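PDB 4AW7: beta-porphyranase A from Bacteroides plebeius, which hydrolyses the sulfated red-seaweed polysaccharide porphyran at linkages between beta-D-galactopyranose and alpha-L-galactopyranose-6-sulfate, releasing mostly disaccharides. Local coordinates for residues S377-Q385 with A396-V407. Residues are numbered along the deposited sequence; the frame is centred on the assembly and turned at random. Where two conformers were deposited one is given.
Sequences SSNPDIQVQ and ALDNLDDNPQTV. With CA (calcium ion), chain C.
Gln383 and Asp398 form a hydrogen-bonded pair in an antiparallel beta hairpin of the beta-sandwich domain, their backbones joined by Gln383 N to Asp398 O and Asp398 N to Gln383 O, both 2.9 Å. Gln385 and Ala396 form the next such pair, and Leu400 N closes the ladder on Asp381 O. The first pair's side chains lie alongside each other on the face turned to helix 293-305. Gln383 NE2 reaches Asp398 OD2 at 3.0 Å, on the anti side of the carboxylate, which is turned 50° from the amide plane; His299 ND1 also bonds to this oxygen, and NE2 has a second acceptor in His299 O. Leu400 crosses the glutamine nearly at a right angle, CD1 over CD at 3.4 Å and CD2 nearer NE2, so both methyls lie over one face of the amide. A leucine in place of Gln383 would probably leave Asp398 OD2 without its amide donor from the neighbouring strand and His299 O without its bond from NE2. On the other face, Ile382 is the bump: CD1 drops between the Asn399 amide and Gln405 CB, CG1 meets Val407 CG2 tip to tip at 3.9 Å, and CG2 leans on Leu397 CD2; Ile450 touches Ile382, Leu397 and Val407. Asn399 CG, anti to the backbone N (chi1 -177°), places OD1 to accept from Asp401 N in an Asx turn. Asn379 makes a matching turn to Asp381 N. The carboxylates of Asp381 and Asp401 stack almost parallel, 2° apart, and one water donates to Asp381 OD2 and, weakly, to Asp401 OD2. Asp381 grips the calcium ion through both oxygens, with Asn535 OD1, Trp536 O, Gly538 O and three waters completing the site, while Asp401 OD1 accepts from a calcium-bound water at 2.7 Å.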
ATOM      1  N   SER A 377      16.239   6.101  11.169  1.00 11.76           N
ATOM      2  CA  SER A 377      17.200   6.104  10.092  1.00 10.88           C
ATOM      3  C   SER A 377      17.443   7.547   9.712  1.00 11.41           C
ATOM      4  O   SER A 377      16.498   8.298   9.457  1.00 12.94           O
ATOM      5  CB  SER A 377      16.646   5.338   8.901  1.00 11.62           C
ATOM      6  OG  SER A 377      17.533   5.396   7.842  1.00 13.79           O
ATOM      7  N   SER A 378      18.703   7.929   9.640  1.00 11.32           N
ATOM      8  CA  SER A 378      19.055   9.309   9.276  1.00 12.27           C
ATOM      9  C   SER A 378      18.915   9.621   7.808  1.00 11.77           C
ATOM     10  O   SER A 378      18.715  10.776   7.435  1.00 15.26           O
ATOM     11  CB  SER A 378      20.494   9.576   9.732  1.00 14.45           C
ATOM     12  OG  SER A 378      21.435   8.870   8.955  1.00 16.05           O
ATOM     13  N   ASN A 379      18.995   8.616   6.944  1.00 11.05           N
ATOM     14  CA  ASN A 379      18.908   8.800   5.501  1.00 11.22           C
ATOM     15  C   ASN A 379      17.525   8.316   5.050  1.00 10.13           C
ATOM     16  O   ASN A 379      17.207   7.136   5.216  1.00 10.18           O
ATOM     17  CB  ASN A 379      20.017   7.979   4.841  1.00 11.68           C
ATOM     18  CG  ASN A 379      20.037   8.090   3.309  1.00 11.57           C
ATOM     19  OD1 ASN A 379      19.072   8.540   2.696  1.00 11.15           O
ATOM     20  ND2 ASN A 379      21.127   7.605   2.683  1.00 14.11           N
ATOM     21  N   PRO A 380      16.698   9.202   4.463  1.00  9.97           N
ATOM     22  CA  PRO A 380      15.369   8.759   4.062  1.00 10.91           C
ATOM     23  C   PRO A 380      15.334   7.695   2.987  1.00  9.48           C
ATOM     24  O   PRO A 380      14.311   7.022   2.820  1.00 10.55           O
ATOM     25  CB  PRO A 380      14.675  10.048   3.587  1.00 12.46           C
ATOM     26  CG  PRO A 380      15.755  10.917   3.234  1.00 12.84           C
ATOM     27  CD  PRO A 380      16.913  10.629   4.154  1.00 11.55           C
ATOM     28  N   ASP A 381      16.414   7.500   2.253  1.00  9.03           N
ATOM     29  CA  ASP A 381      16.498   6.389   1.325  1.00  9.08           C
ATOM     30  C   ASP A 381      16.691   5.052   1.984  1.00  8.67           C
ATOM     31  O   ASP A 381      16.486   4.038   1.298  1.00  9.67           O
ATOM     32  CB  ASP A 381      17.609   6.615   0.308  1.00  9.12           C
ATOM     33  CG  ASP A 381      17.334   7.771  -0.585  1.00  9.51           C
ATOM     34  OD1 ASP A 381      16.223   7.839  -1.149  1.00 12.18           O
ATOM     35  OD2 ASP A 381      18.215   8.631  -0.822  1.00 11.79           O
ATOM     36  N   ILE A 382      17.082   5.019   3.260  1.00  8.32           N
ATOM     37  CA  ILE A 382      17.271   3.750   3.951  1.00  8.21           C
ATOM     38  C   ILE A 382      16.040   3.562   4.837  1.00  8.63           C
ATOM     39  O   ILE A 382      15.857   4.222   5.864  1.00  9.53           O
ATOM     40  CB  ILE A 382      18.557   3.738   4.766  1.00  9.81           C
ATOM     41  CG1 ILE A 382      19.757   3.978   3.881  1.00 11.17           C
ATOM     42  CG2 ILE A 382      18.678   2.446   5.565  1.00 11.61           C
ATOM     43  CD1 ILE A 382      19.951   2.996   2.747  1.00 14.51           C
ATOM     44  N   GLN A 383      15.158   2.665   4.411  1.00  8.62           N
ATOM     45  CA  GLN A 383      13.935   2.364   5.155  1.00  8.33           C
ATOM     46  C   GLN A 383      14.252   1.286   6.176  1.00  8.17           C
ATOM     47  O   GLN A 383      14.962   0.335   5.869  1.00  8.82           O
ATOM     48  CB  GLN A 383      12.810   1.873   4.200  1.00  8.49           C
ATOM     49  CG  GLN A 383      12.643   2.734   2.940  1.00  9.87           C
ATOM     50  CD  GLN A 383      11.340   2.430   2.197  1.00  8.94           C
ATOM     51  OE1 GLN A 383      10.293   3.023   2.483  1.00 10.49           O
ATOM     52  NE2 GLN A 383      11.381   1.435   1.303  1.00  9.15           N
ATOM     53  N   VAL A 384      13.722   1.439   7.388  1.00  9.45           N
ATOM     54  CA  VAL A 384      14.043   0.565   8.500  1.00  9.62           C
ATOM     55  C   VAL A 384      12.796   0.123   9.233  1.00  8.59           C
ATOM     56  O   VAL A 384      11.853   0.885   9.388  1.00 10.54           O
ATOM     57  CB  VAL A 384      15.019   1.243   9.476  1.00 10.38           C
ATOM     58  CG1 VAL A 384      16.344   1.511   8.772  1.00 13.14           C
ATOM     59  CG2 VAL A 384      14.401   2.524  10.055  1.00 14.98           C
ATOM     60  N   GLN A 385      12.806  -1.127   9.687  1.00  8.38           N
ATOM     61  CA  GLN A 385      11.766  -1.688  10.530  1.00  8.28           C
ATOM     62  C   GLN A 385      12.403  -2.559  11.585  1.00  7.93           C
ATOM     63  O   GLN A 385      13.473  -3.128  11.353  1.00  8.40           O
ATOM     64  CB  GLN A 385      10.777  -2.530   9.711  1.00  8.14           C
ATOM     65  CG  GLN A 385       9.942  -1.741   8.750  1.00  9.00           C
ATOM     66  CD  GLN A 385       8.864  -0.910   9.421  1.00  9.84           C
ATOM     67  OE1 GLN A 385       8.174  -1.405  10.302  1.00  9.28           O
ATOM     68  NE2 GLN A 385       8.683   0.327   8.991  1.00 15.68           N
ATOM     69  N   ALA A 396      14.969  -4.933   9.760  1.00  8.30           N
ATOM     70  CA  ALA A 396      14.927  -4.925   8.307  1.00  8.32           C
ATOM     71  C   ALA A 396      15.353  -3.585   7.754  1.00  7.82           C
ATOM     72  O   ALA A 396      14.997  -2.556   8.318  1.00  8.60           O
ATOM     73  CB  ALA A 396      13.519  -5.297   7.776  1.00  8.84           C
ATOM     74  N   LEU A 397      16.078  -3.635   6.638  1.00  8.00           N
ATOM     75  CA  LEU A 397      16.568  -2.433   5.931  1.00  8.27           C
ATOM     76  C   LEU A 397      16.337  -2.587   4.446  1.00  8.09           C
ATOM     77  O   LEU A 397      16.567  -3.649   3.876  1.00  8.59           O
ATOM     78  CB  LEU A 397      18.074  -2.201   6.191  1.00 10.24           C
ATOM     79  CG  LEU A 397      18.486  -2.093   7.649  1.00 11.77           C
ATOM     80  CD1 LEU A 397      18.886  -3.446   8.201  1.00 15.46           C
ATOM     81  CD2 LEU A 397      19.538  -0.974   7.829  1.00 15.15           C
ATOM     82  N   ASP A 398      15.986  -1.486   3.813  1.00  8.28           N
ATOM     83  CA  ASP A 398      15.786  -1.424   2.358  1.00  8.45           C
ATOM     84  C   ASP A 398      16.447  -0.171   1.805  1.00  8.09           C
ATOM     85  O   ASP A 398      16.356   0.873   2.434  1.00  9.88           O
ATOM     86  CB  ASP A 398      14.279  -1.378   2.048  1.00  8.98           C
ATOM     87  CG  ASP A 398      13.979  -1.398   0.575  1.00  9.80           C
ATOM     88  OD1 ASP A 398      14.346  -2.368  -0.088  1.00  9.90           O
ATOM     89  OD2 ASP A 398      13.341  -0.429   0.103  1.00 10.44           O
ATOM     90  N   ASN A 399      17.095  -0.263   0.676  1.00  8.72           N
ATOM     91  CA  ASN A 399      17.760   0.900   0.066  1.00  8.72           C
ATOM     92  C   ASN A 399      16.982   1.382  -1.164  1.00  8.63           C
ATOM     93  O   ASN A 399      16.985   0.704  -2.197  1.00 10.34           O
ATOM     94  CB  ASN A 399      19.206   0.536  -0.303  1.00  9.07           C
ATOM     95  CG  ASN A 399      19.991   1.712  -0.876  1.00  9.34           C
ATOM     96  OD1 ASN A 399      19.484   2.810  -0.967  1.00 10.37           O
ATOM     97  ND2 ASN A 399      21.250   1.466  -1.208  1.00 10.81           N
ATOM     98  N   LEU A 400      16.360   2.546  -1.051  1.00  8.57           N
ATOM     99  CA  LEU A 400      15.638   3.192  -2.142  1.00  8.68           C
ATOM    100  C   LEU A 400      16.534   3.992  -3.090  1.00 10.10           C
ATOM    101  O   LEU A 400      16.039   4.489  -4.113  1.00 11.28           O
ATOM    102  CB  LEU A 400      14.565   4.132  -1.606  1.00  8.79           C
ATOM    103  CG  LEU A 400      13.360   3.526  -0.881  1.00  8.50           C
ATOM    104  CD1 LEU A 400      12.665   4.620  -0.082  1.00 10.47           C
ATOM    105  CD2 LEU A 400      12.414   2.851  -1.831  1.00 11.72           C
ATOM    106  N   ASP A 401      17.796   4.192  -2.723  1.00 10.58           N
ATOM    107  CA  ASP A 401      18.719   5.029  -3.513  1.00 10.95           C
ATOM    108  C   ASP A 401      19.284   4.247  -4.665  1.00 11.55           C
ATOM    109  O   ASP A 401      19.175   3.030  -4.747  1.00 11.79           O
ATOM    110  CB  ASP A 401      19.863   5.514  -2.615  1.00 11.51           C
ATOM    111  CG  ASP A 401      20.630   6.695  -3.163  1.00 14.11           C
ATOM    112  OD1 ASP A 401      20.135   7.480  -3.979  1.00 15.15           O
ATOM    113  OD2 ASP A 401      21.787   6.829  -2.737  1.00 17.79           O
ATOM    114  N   ASP A 402      19.976   4.977  -5.550  1.00 12.08           N
ATOM    115  CA  ASP A 402      20.611   4.363  -6.705  0.50 13.58           C
ATOM    116  C   ASP A 402      22.107   4.125  -6.523  1.00 13.16           C
ATOM    117  O   ASP A 402      22.749   3.635  -7.476  1.00 15.35           O
ATOM    118  CB  ASP A 402      20.276   5.149  -7.978  0.50 14.06           C
ATOM    119  CG  ASP A 402      18.815   5.105  -8.288  0.50 16.15           C
ATOM    120  OD1 ASP A 402      18.238   4.002  -8.268  0.50 20.66           O
ATOM    121  OD2 ASP A 402      18.253   6.189  -8.498  0.50 24.52           O
ATOM    122  N   ASN A 403      22.632   4.427  -5.332  1.00 12.25           N
ATOM    123  CA  ASN A 403      23.999   4.077  -4.960  1.00 12.20           C
ATOM    124  C   ASN A 403      23.971   3.150  -3.760  1.00 11.23           C
ATOM    125  O   ASN A 403      23.091   3.252  -2.918  1.00 11.10           O
ATOM    126  CB  ASN A 403      24.805   5.336  -4.604  1.00 13.96           C
ATOM    127  CG  ASN A 403      25.274   6.109  -5.833  1.00 15.72           C
ATOM    128  OD1 ASN A 403      25.491   5.523  -6.886  1.00 23.20           O
ATOM    129  ND2 ASN A 403      25.561   7.368  -5.676  1.00 17.14           N
ATOM    130  N   PRO A 404      24.974   2.279  -3.616  1.00 10.55           N
ATOM    131  CA  PRO A 404      25.140   1.586  -2.341  1.00 11.14           C
ATOM    132  C   PRO A 404      25.283   2.562  -1.210  1.00 11.21           C
ATOM    133  O   PRO A 404      25.806   3.654  -1.406  1.00 12.65           O
ATOM    134  CB  PRO A 404      26.448   0.785  -2.528  1.00 11.93           C
ATOM    135  CG  PRO A 404      26.603   0.661  -4.000  1.00 12.76           C
ATOM    136  CD  PRO A 404      26.057   1.963  -4.556  1.00 11.54           C
ATOM    137  N   GLN A 405      24.863   2.167  -0.017  1.00 11.32           N
ATOM    138  CA  GLN A 405      24.985   3.023   1.155  1.00 12.37           C
ATOM    139  C   GLN A 405      25.472   2.238   2.329  1.00 12.02           C
ATOM    140  O   GLN A 405      25.068   1.074   2.525  1.00 13.10           O
ATOM    141  CB  GLN A 405      23.640   3.657   1.500  1.00 13.79           C
ATOM    142  CG  GLN A 405      23.116   4.647   0.449  1.00 14.65           C
ATOM    143  CD  GLN A 405      24.017   5.862   0.221  1.00 16.32           C
ATOM    144  OE1 GLN A 405      24.889   6.183   1.032  1.00 20.55           O
ATOM    145  NE2 GLN A 405      23.839   6.514  -0.905  1.00 16.99           N
ATOM    146  N   THR A 406      26.394   2.824   3.091  1.00 13.25           N
ATOM    147  CA  THR A 406      26.862   2.228   4.334  1.00 14.94           C
ATOM    148  C   THR A 406      26.048   2.810   5.469  1.00 14.62           C
ATOM    149  O   THR A 406      25.950   4.038   5.622  1.00 18.44           O
ATOM    150  CB  THR A 406      28.391   2.453   4.553  1.00 15.60           C
ATOM    151  OG1 THR A 406      29.113   1.751   3.530  1.00 20.46           O
ATOM    152  CG2 THR A 406      28.835   1.942   5.950  1.00 18.55           C
ATOM    153  N   VAL A 407      25.446   1.928   6.259  1.00 14.25           N
ATOM    154  CA  VAL A 407      24.585   2.305   7.363  1.00 15.39           C
ATOM    155  C   VAL A 407      25.204   1.820   8.669  1.00 14.63           C
ATOM    156  O   VAL A 407      25.347   0.624   8.879  1.00 16.45           O
ATOM    157  CB  VAL A 407      23.194   1.687   7.181  1.00 16.15           C
ATOM    158  CG1 VAL A 407      22.250   2.196   8.269  1.00 19.05           C
ATOM    159  CG2 VAL A 407      22.603   2.003   5.773  1.00 18.85           C
TER
HETATM  160 CA    CA C1599      16.541   9.977  -2.296  1.00 10.55          CA
HETATM  161  O   HOH W   1      20.864   8.218  -0.160  1.00 15.54           O
HETATM  162  O   HOH W   2      17.603   8.492  -3.936  1.00 17.31           O
HETATM  163  O   HOH W   3      18.454  11.182  -3.416  1.00 19.59           O
HETATM  164  O   HOH W   4      15.730  12.053  -3.231  1.00 12.42           O